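Side-chain contact in carbon monoxide dehydrogenase (Thermococcus sp. AM4, PDB 6T7J), which catalyses the reversible oxidation of carbon monoxide to carbon dioxide, normally at a nickel-iron-sulfur cluster that lacks its nickel in this form: residues T306-L311 / V316-S321. Residues are numbered along the deposited sequence; the frame is centred on the assembly and turned at random.
Sequences TGNEVL and VPIAGS
The second half of a beta-alpha-beta unit, in which helix 304-314 turns back into strand 318-320, is joined by Gly307, Val310 and Leu311 meeting Val316 and Ile318. The short helix and strand axes run nearly antiparallel, at 155°. Ile318 points at the helix. Its CG1 lies anti to the backbone N (chi1 -164°), which carries CG1 toward the helix, and CD1 ends over the backbone at Gly307, 3.4 Å from Gly307 C. With no side chain on Gly307, the methyl can settle directly on the main chain. The same CD1 reaches the amide of Asn308, 3.4 Å from Asn308 OD1. That oxygen is hydrogen-bonded to His518, so the methyl packs against a polar atom that already has a partner. Val310 meets Val316 through its CG2 branch, 3.7 Å from Val316 CB. Beside this apolar patch, Val316 N gives a weak but fairly straight hydrogen bond to Val310 O (3.3 Å, 163° at the hydrogen). Leu311 turns its CD1 branch to Val316 O, at 3.3 Å, and Leu311 CA makes a CA-H...O contact with the same oxygen. Its CD2 lies loosely beside Ile318 CG2. A water lies between the two backbones, 2.9 Å from Gly307 O and 3.1 Å from Val316 O. All the touching residues are buried. The side chain of Asn308 lies about 6 Å from the broken iron-sulfur cluster. Strand 318-320 is at one edge of its parallel sheet within this chain, beside strand 297-303. Helix 271-281 adds Ser274 against Val310 and Ala278 against Val316. From helix 480-489, Ile484 touches both Asn308 and Ile318.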
loop_
_atom_site.group_PDB
_atom_site.type_symbol
_atom_site.label_atom_id
_atom_site.label_comp_id
_atom_site.label_asym_id
_atom_site.label_seq_id
_atom_site.Cartn_x
_atom_site.Cartn_y
_atom_site.Cartn_z
ATOM N N THR A 306 -10.338 -13.491 16.278
ATOM C CA THR A 306 -9.582 -14.235 17.282
ATOM C C THR A 306 -10.521 -14.980 18.227
ATOM O O THR A 306 -10.211 -16.103 18.667
ATOM C CB THR A 306 -8.633 -13.293 18.038
ATOM O OG1 THR A 306 -7.519 -14.037 18.545
ATOM C CG2 THR A 306 -9.334 -12.573 19.188
ATOM N N GLY A 307 -11.688 -14.394 18.509
ATOM C CA GLY A 307 -12.718 -15.125 19.221
ATOM C C GLY A 307 -13.176 -16.346 18.452
ATOM O O GLY A 307 -13.409 -17.404 19.036
ATOM N N ASN A 308 -13.293 -16.221 17.129
ATOM C CA ASN A 308 -13.662 -17.374 16.314
ATOM C C ASN A 308 -12.585 -18.450 16.363
ATOM O O ASN A 308 -12.896 -19.644 16.375
ATOM C CB ASN A 308 -13.921 -16.944 14.871
ATOM C CG ASN A 308 -15.332 -16.433 14.658
ATOM O OD1 ASN A 308 -16.292 -16.984 15.198
ATOM N ND2 ASN A 308 -15.463 -15.372 13.871
ATOM N N GLU A 309 -11.313 -18.047 16.387
ATOM C CA GLU A 309 -10.227 -19.020 16.484
ATOM C C GLU A 309 -10.325 -19.816 17.780
ATOM O O GLU A 309 -10.310 -21.058 17.772
ATOM C CB GLU A 309 -8.867 -18.319 16.392
ATOM C CG GLU A 309 -8.674 -17.437 15.169
ATOM C CD GLU A 309 -8.191 -18.203 13.953
ATOM O OE1 GLU A 309 -8.146 -19.451 14.008
ATOM O OE2 GLU A 309 -7.855 -17.554 12.938
ATOM N N VAL A 310 -10.432 -19.110 18.912
ATOM C CA VAL A 310 -10.506 -19.819 20.189
ATOM C C VAL A 310 -11.816 -20.594 20.308
ATOM O O VAL A 310 -11.874 -21.621 20.994
ATOM C CB VAL A 310 -10.303 -18.855 21.374
ATOM C CG1 VAL A 310 -8.880 -18.330 21.381
ATOM C CG2 VAL A 310 -11.299 -17.712 21.330
ATOM N N LEU A 311 -12.872 -20.149 19.623
ATOM C CA LEU A 311 -14.130 -20.886 19.631
ATOM C C LEU A 311 -14.003 -22.192 18.858
ATOM O O LEU A 311 -14.435 -23.250 19.329
ATOM C CB LEU A 311 -15.242 -20.016 19.042
ATOM C CG LEU A 311 -16.543 -20.712 18.640
ATOM C CD1 LEU A 311 -17.394 -20.967 19.866
ATOM C CD2 LEU A 311 -17.312 -19.884 17.621
ATOM N N VAL A 316 -14.189 -21.802 23.392
ATOM C CA VAL A 316 -14.359 -20.552 24.141
ATOM C C VAL A 316 -15.641 -19.868 23.683
ATOM O O VAL A 316 -15.870 -19.735 22.464
ATOM C CB VAL A 316 -13.141 -19.633 23.936
ATOM C CG1 VAL A 316 -13.354 -18.296 24.630
ATOM C CG2 VAL A 316 -11.871 -20.308 24.436
ATOM N N PRO A 317 -16.512 -19.432 24.593
ATOM C CA PRO A 317 -17.737 -18.749 24.163
ATOM C C PRO A 317 -17.414 -17.438 23.462
ATOM O O PRO A 317 -16.502 -16.708 23.855
ATOM C CB PRO A 317 -18.494 -18.518 25.477
ATOM C CG PRO A 317 -17.439 -18.539 26.533
ATOM C CD PRO A 317 -16.415 -19.531 26.060
ATOM N N ILE A 318 -18.165 -17.148 22.405
ATOM C CA ILE A 318 -17.985 -15.927 21.631
ATOM C C ILE A 318 -19.060 -14.932 22.055
ATOM O O ILE A 318 -20.248 -15.271 22.125
ATOM C CB ILE A 318 -18.011 -16.215 20.116
ATOM C CG1 ILE A 318 -17.430 -15.040 19.330
ATOM C CG2 ILE A 318 -19.402 -16.601 19.614
ATOM C CD1 ILE A 318 -16.485 -15.471 18.230
ATOM N N ALA A 319 -18.636 -13.713 22.382
ATOM C CA ALA A 319 -19.529 -12.738 22.994
ATOM C C ALA A 319 -20.254 -11.862 21.979
ATOM O O ALA A 319 -21.343 -11.359 22.278
ATOM C CB ALA A 319 -18.750 -11.851 23.968
ATOM N N GLY A 320 -19.682 -11.659 20.800
ATOM C CA GLY A 320 -20.327 -10.820 19.811
ATOM C C GLY A 320 -19.408 -10.552 18.640
ATOM O O GLY A 320 -18.244 -10.965 18.617
ATOM N N SER A 321 -19.961 -9.840 17.665
ATOM C CA SER A 321 -19.271 -9.539 16.423
ATOM C C SER A 321 -18.711 -8.114 16.464
ATOM O O SER A 321 -18.633 -7.491 17.530
ATOM C CB SER A 321 -20.228 -9.759 15.245
ATOM O OG SER A 321 -21.328 -8.867 15.312
HETATM O O HOH W 1 -14.792 -17.018 21.553
#